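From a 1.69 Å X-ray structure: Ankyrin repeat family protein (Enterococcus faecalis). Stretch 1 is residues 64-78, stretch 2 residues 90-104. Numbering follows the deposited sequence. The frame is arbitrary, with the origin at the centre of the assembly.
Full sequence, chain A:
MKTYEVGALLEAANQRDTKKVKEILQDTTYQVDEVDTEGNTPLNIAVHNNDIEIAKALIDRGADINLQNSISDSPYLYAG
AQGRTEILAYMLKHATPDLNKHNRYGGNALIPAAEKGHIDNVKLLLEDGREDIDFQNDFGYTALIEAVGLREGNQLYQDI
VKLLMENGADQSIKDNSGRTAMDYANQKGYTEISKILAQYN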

# COMPACT_ATOMS: atom_id res chain seq x y z
N ASP A 64 13.35 7.20 -4.86
CA ASP A 64 13.26 6.40 -3.64
C ASP A 64 11.80 6.07 -3.34
O ASP A 64 11.01 6.96 -3.04
CB ASP A 64 13.85 7.21 -2.49
CG ASP A 64 13.95 6.42 -1.19
OD1 ASP A 64 13.46 5.27 -1.12
OD2 ASP A 64 14.53 6.98 -0.24
N ILE A 65 11.43 4.78 -3.45
CA ILE A 65 10.05 4.38 -3.25
C ILE A 65 9.66 4.44 -1.76
O ILE A 65 8.49 4.32 -1.41
CB ILE A 65 9.74 2.97 -3.81
CG1 ILE A 65 10.55 1.90 -3.07
CG2 ILE A 65 9.99 2.91 -5.34
CD1 ILE A 65 9.97 0.50 -3.17
N ASN A 66 10.65 4.66 -0.90
CA ASN A 66 10.42 4.65 0.54
C ASN A 66 10.45 6.04 1.20
O ASN A 66 10.38 6.16 2.41
CB ASN A 66 11.43 3.72 1.23
CG ASN A 66 11.34 2.30 0.74
OD1 ASN A 66 10.30 1.68 0.84
ND2 ASN A 66 12.44 1.77 0.18
N LEU A 67 10.55 7.09 0.40
CA LEU A 67 10.69 8.44 0.96
C LEU A 67 9.30 8.94 1.37
O LEU A 67 8.46 9.22 0.52
CB LEU A 67 11.33 9.39 -0.07
CG LEU A 67 11.91 10.71 0.47
CD1 LEU A 67 12.80 11.41 -0.55
CD2 LEU A 67 10.83 11.68 0.94
N GLN A 68 9.08 9.04 2.68
CA GLN A 68 7.76 9.37 3.22
C GLN A 68 7.44 10.86 3.20
O GLN A 68 8.29 11.70 3.52
CB GLN A 68 7.62 8.84 4.65
CG GLN A 68 7.68 7.35 4.76
CD GLN A 68 7.84 6.87 6.19
OE1 GLN A 68 6.90 6.33 6.78
NE2 GLN A 68 9.02 7.06 6.74
N ASN A 69 6.19 11.17 2.86
CA ASN A 69 5.74 12.56 2.95
C ASN A 69 5.32 12.95 4.36
O ASN A 69 5.51 12.19 5.31
CB ASN A 69 4.63 12.85 1.93
CG ASN A 69 3.34 12.10 2.23
OD1 ASN A 69 3.13 11.61 3.33
ND2 ASN A 69 2.47 12.03 1.24
N SER A 70 4.72 14.12 4.50
CA SER A 70 4.38 14.67 5.81
C SER A 70 3.31 13.90 6.58
O SER A 70 3.14 14.12 7.77
CB SER A 70 4.00 16.14 5.70
OG SER A 70 5.14 16.90 5.35
N ILE A 71 2.58 13.02 5.91
CA ILE A 71 1.68 12.13 6.65
C ILE A 71 2.15 10.68 6.68
O ILE A 71 1.36 9.75 6.88
CB ILE A 71 0.20 12.25 6.21
CG1 ILE A 71 -0.03 11.67 4.81
CG2 ILE A 71 -0.29 13.70 6.31
CD1 ILE A 71 -1.49 11.61 4.43
N SER A 72 3.46 10.49 6.52
CA SER A 72 4.09 9.17 6.61
C SER A 72 3.86 8.23 5.43
O SER A 72 4.20 7.05 5.52
CB SER A 72 3.70 8.46 7.91
OG SER A 72 4.42 9.01 8.99
N ASP A 73 3.28 8.73 4.34
CA ASP A 73 3.09 7.92 3.13
C ASP A 73 4.30 8.02 2.21
O ASP A 73 4.62 9.10 1.70
CB ASP A 73 1.87 8.39 2.35
CG ASP A 73 0.55 7.88 2.93
OD1 ASP A 73 0.57 6.87 3.68
OD2 ASP A 73 -0.50 8.47 2.61
N SER A 74 4.98 6.91 1.99
CA SER A 74 5.95 6.83 0.92
C SER A 74 5.19 6.42 -0.34
O SER A 74 4.02 5.99 -0.26
CB SER A 74 7.00 5.78 1.25
OG SER A 74 6.38 4.51 1.35
N PRO A 75 5.84 6.52 -1.52
CA PRO A 75 5.23 6.02 -2.76
C PRO A 75 4.79 4.54 -2.63
O PRO A 75 3.70 4.18 -3.07
CB PRO A 75 6.35 6.19 -3.80
CG PRO A 75 7.14 7.40 -3.28
CD PRO A 75 7.12 7.23 -1.77
N TYR A 76 5.64 3.71 -2.03
CA TYR A 76 5.33 2.30 -1.81
C TYR A 76 4.10 2.09 -0.90
O TYR A 76 3.19 1.34 -1.24
CB TYR A 76 6.54 1.58 -1.22
CG TYR A 76 6.28 0.14 -0.86
CD1 TYR A 76 6.15 -0.83 -1.85
CD2 TYR A 76 6.18 -0.25 0.47
CE1 TYR A 76 5.90 -2.17 -1.52
CE2 TYR A 76 5.92 -1.58 0.81
CZ TYR A 76 5.78 -2.52 -0.19
OH TYR A 76 5.55 -3.84 0.13
N LEU A 77 4.10 2.74 0.25
CA LEU A 77 3.00 2.58 1.20
C LEU A 77 1.69 3.03 0.58
O LEU A 77 0.65 2.40 0.80
CB LEU A 77 3.31 3.34 2.48
CG LEU A 77 4.28 2.66 3.45
CD1 LEU A 77 4.78 3.63 4.52
CD2 LEU A 77 3.66 1.41 4.09
N TYR A 78 1.74 4.13 -0.18
CA TYR A 78 0.54 4.68 -0.79
C TYR A 78 0.06 3.78 -1.94
O TYR A 78 -1.13 3.47 -2.04
CB TYR A 78 0.80 6.11 -1.27
CG TYR A 78 -0.48 6.83 -1.65
CD1 TYR A 78 -1.18 7.57 -0.70
CD2 TYR A 78 -1.01 6.72 -2.93
CE1 TYR A 78 -2.36 8.22 -1.04
CE2 TYR A 78 -2.21 7.36 -3.27
CZ TYR A 78 -2.87 8.10 -2.32
OH TYR A 78 -4.05 8.74 -2.66
N TYR A 90 5.32 -2.96 -10.40
CA TYR A 90 6.60 -2.45 -10.89
C TYR A 90 7.58 -2.26 -9.73
O TYR A 90 8.76 -2.64 -9.83
CB TYR A 90 6.41 -1.16 -11.68
CG TYR A 90 7.55 -0.86 -12.62
CD1 TYR A 90 7.64 -1.50 -13.85
CD2 TYR A 90 8.54 0.06 -12.27
CE1 TYR A 90 8.68 -1.22 -14.73
CE2 TYR A 90 9.58 0.35 -13.13
CZ TYR A 90 9.65 -0.30 -14.35
OH TYR A 90 10.68 -0.01 -15.21
N MET A 91 7.11 -1.66 -8.65
CA MET A 91 7.94 -1.45 -7.47
C MET A 91 8.49 -2.76 -6.93
O MET A 91 9.65 -2.84 -6.57
CB MET A 91 7.17 -0.73 -6.38
CG MET A 91 6.85 0.72 -6.70
SD MET A 91 5.81 1.41 -5.39
CE MET A 91 5.86 3.16 -5.77
N LEU A 92 7.64 -3.77 -6.85
CA LEU A 92 8.05 -5.09 -6.34
C LEU A 92 9.10 -5.77 -7.23
O LEU A 92 9.83 -6.66 -6.77
CB LEU A 92 6.83 -6.00 -6.15
CG LEU A 92 5.89 -5.55 -5.03
CD1 LEU A 92 4.60 -6.37 -5.01
CD2 LEU A 92 6.62 -5.63 -3.69
N LYS A 93 9.18 -5.37 -8.50
CA LYS A 93 10.18 -5.92 -9.42
C LYS A 93 11.43 -5.06 -9.56
O LYS A 93 12.51 -5.58 -9.84
CB LYS A 93 9.59 -6.10 -10.82
CG LYS A 93 8.46 -7.11 -10.94
CD LYS A 93 7.94 -7.12 -12.38
CE LYS A 93 6.49 -7.60 -12.45
NZ LYS A 93 5.83 -7.25 -13.75
N HIS A 94 11.29 -3.74 -9.42
CA HIS A 94 12.39 -2.83 -9.78
C HIS A 94 12.93 -1.95 -8.65
O HIS A 94 13.75 -1.07 -8.88
CB HIS A 94 12.00 -1.96 -10.97
CG HIS A 94 11.79 -2.73 -12.22
ND1 HIS A 94 10.55 -3.16 -12.65
CD2 HIS A 94 12.68 -3.20 -13.13
CE1 HIS A 94 10.68 -3.83 -13.78
NE2 HIS A 94 11.97 -3.87 -14.10
N ALA A 95 12.45 -2.20 -7.44
CA ALA A 95 12.90 -1.43 -6.29
C ALA A 95 12.86 -2.30 -5.04
O ALA A 95 12.43 -3.45 -5.09
CB ALA A 95 12.03 -0.18 -6.13
N THR A 96 13.31 -1.74 -3.92
CA THR A 96 13.42 -2.52 -2.69
C THR A 96 12.63 -1.81 -1.59
O THR A 96 13.07 -0.79 -1.07
CB THR A 96 14.90 -2.69 -2.22
OG1 THR A 96 15.66 -3.34 -3.24
CG2 THR A 96 14.97 -3.52 -0.92
N PRO A 97 11.46 -2.34 -1.24
CA PRO A 97 10.65 -1.72 -0.18
C PRO A 97 11.35 -1.78 1.16
O PRO A 97 12.03 -2.77 1.47
CB PRO A 97 9.39 -2.58 -0.15
CG PRO A 97 9.34 -3.25 -1.51
CD PRO A 97 10.77 -3.46 -1.91
N ASP A 98 11.21 -0.72 1.95
CA ASP A 98 11.77 -0.67 3.30
C ASP A 98 10.67 -1.02 4.29
O ASP A 98 9.79 -0.20 4.57
CB ASP A 98 12.32 0.75 3.60
CG ASP A 98 13.00 0.86 4.99
OD1 ASP A 98 12.82 -0.04 5.83
OD2 ASP A 98 13.69 1.87 5.23
N LEU A 99 10.71 -2.22 4.84
CA LEU A 99 9.62 -2.65 5.71
C LEU A 99 9.72 -2.13 7.15
O LEU A 99 8.88 -2.48 8.00
CB LEU A 99 9.47 -4.18 5.67
CG LEU A 99 9.29 -4.83 4.30
CD1 LEU A 99 8.84 -6.26 4.48
CD2 LEU A 99 8.31 -4.07 3.44
N ASN A 100 10.71 -1.30 7.44
CA ASN A 100 10.75 -0.60 8.73
C ASN A 100 10.07 0.77 8.69
O ASN A 100 9.99 1.47 9.71
CB ASN A 100 12.17 -0.47 9.27
CG ASN A 100 12.77 -1.80 9.65
OD1 ASN A 100 12.12 -2.65 10.26
ND2 ASN A 100 14.03 -1.99 9.28
N LYS A 101 9.59 1.15 7.51
CA LYS A 101 8.80 2.38 7.36
C LYS A 101 7.30 2.08 7.37
O LYS A 101 6.84 1.21 6.62
CB LYS A 101 9.23 3.12 6.10
CG LYS A 101 10.66 3.68 6.24
CD LYS A 101 11.04 4.60 5.14
CE LYS A 101 12.35 5.31 5.47
NZ LYS A 101 12.82 6.18 4.36
N HIS A 102 6.55 2.76 8.24
CA HIS A 102 5.13 2.49 8.41
C HIS A 102 4.29 3.74 8.15
O HIS A 102 4.81 4.88 8.21
CB HIS A 102 4.84 1.94 9.81
CG HIS A 102 5.77 0.84 10.22
ND1 HIS A 102 5.81 -0.38 9.58
CD2 HIS A 102 6.72 0.78 11.18
CE1 HIS A 102 6.74 -1.14 10.13
NE2 HIS A 102 7.29 -0.47 11.11
N ASN A 103 3.01 3.55 7.88
CA ASN A 103 2.12 4.68 7.60
C ASN A 103 1.74 5.41 8.87
O ASN A 103 2.25 5.09 9.94
CB ASN A 103 0.89 4.24 6.79
CG ASN A 103 0.00 3.26 7.56
OD1 ASN A 103 -0.21 3.40 8.74
ND2 ASN A 103 -0.53 2.27 6.86
N ARG A 104 0.86 6.42 8.76
CA ARG A 104 0.51 7.24 9.92
C ARG A 104 -0.14 6.46 11.07
O ARG A 104 -0.18 6.94 12.21
CB ARG A 104 -0.43 8.37 9.49
CG ARG A 104 -1.82 7.89 9.16
CD ARG A 104 -2.61 8.93 8.39
NE ARG A 104 -2.68 10.22 9.08
CZ ARG A 104 -3.27 11.30 8.57
NH1 ARG A 104 -3.82 11.24 7.36
NH2 ARG A 104 -3.29 12.44 9.25
O HOH W 1 14.26 6.32 2.20
O HOH W 2 11.00 8.47 4.92
O HOH W 3 0.11 7.41 6.22
O HOH W 4 0.05 2.22 3.83

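Neighbouring ankyrin repeats illustrate a general principle of repeat proteins: similar loops and helices pack in register, with polar side chains reading the backbone of the next repeat and apolar ones filling the space between helices. The contact between residues 64-78 and 90-104, which buries 913 Å², is a compact example.

At the start of stretch 1, Asp64 stays out of direct contact, but a water bridges it to the neighbouring repeat, lying 2.5 Å from Asp64 OD2 and 2.6 Å from Lys101 NZ. Asp64 OD1 meanwhile accepts from Asn66 N at 2.9 Å, within the type I turn that runs to Leu67. Ile65 points toward stretch 2 and is buried there. Its CD1 lies 3.7 Å from Ala95 CB, just where the chain leaves its helix, and 4.1 Å from Pro97 CG, while its CG2 approaches Met91 CG at 4.1 Å.

Asn66 is the polar centre of the contact. An amide side chain carries both a donor and an acceptor, and here both are spent on the backbone of stretch 2: Asn66 ND2 donates to Thr96 O at 2.9 Å, and Asn66 OD1 accepts from Asp98 N at 2.8 Å. The two bonds straddle Pro97, whose nitrogen has no hydrogen to donate. Lys101 NZ adds a third bond, to Asn66 O at 3.1 Å, so backbone and side chain of Asn66 are both engaged. A further water, 3.0 Å from both Gln68 N and Lys101 NZ, extends the lysine's reach along the loop.

At the tip of the loop, packing and a bridging water take the place of direct hydrogen bonds. The side chain of Ile71 lies over one face of the Arg104 guanidinium, and a water accepts from Arg104 N at 2.8 Å while donating to Ile71 O at 2.7 Å and Asp73 OD1 at 2.6 Å. Ser72 packs its CB 3.6 Å from Arg104 N.

Ser74 then caps the helix, its OG accepting from Leu77 N at 3.1 Å, and the contact becomes apolar. Pro75 CB meets Met91 CE at 3.6 Å. Tyr76 follows with a well-defined arrangement around its ring: Pro97 covers one face, its CB 3.6 Å from the ring centroid and only 13° off the normal, a CH-pi contact, whereas Met91 SD and Leu92 CD2 lie at the edge. Leu77 finally sets its CD1 against the backbone of stretch 2, 3.7 Å from His102 C, while a water links Leu77 O to Asn103 ND2, 3.1 Å from each.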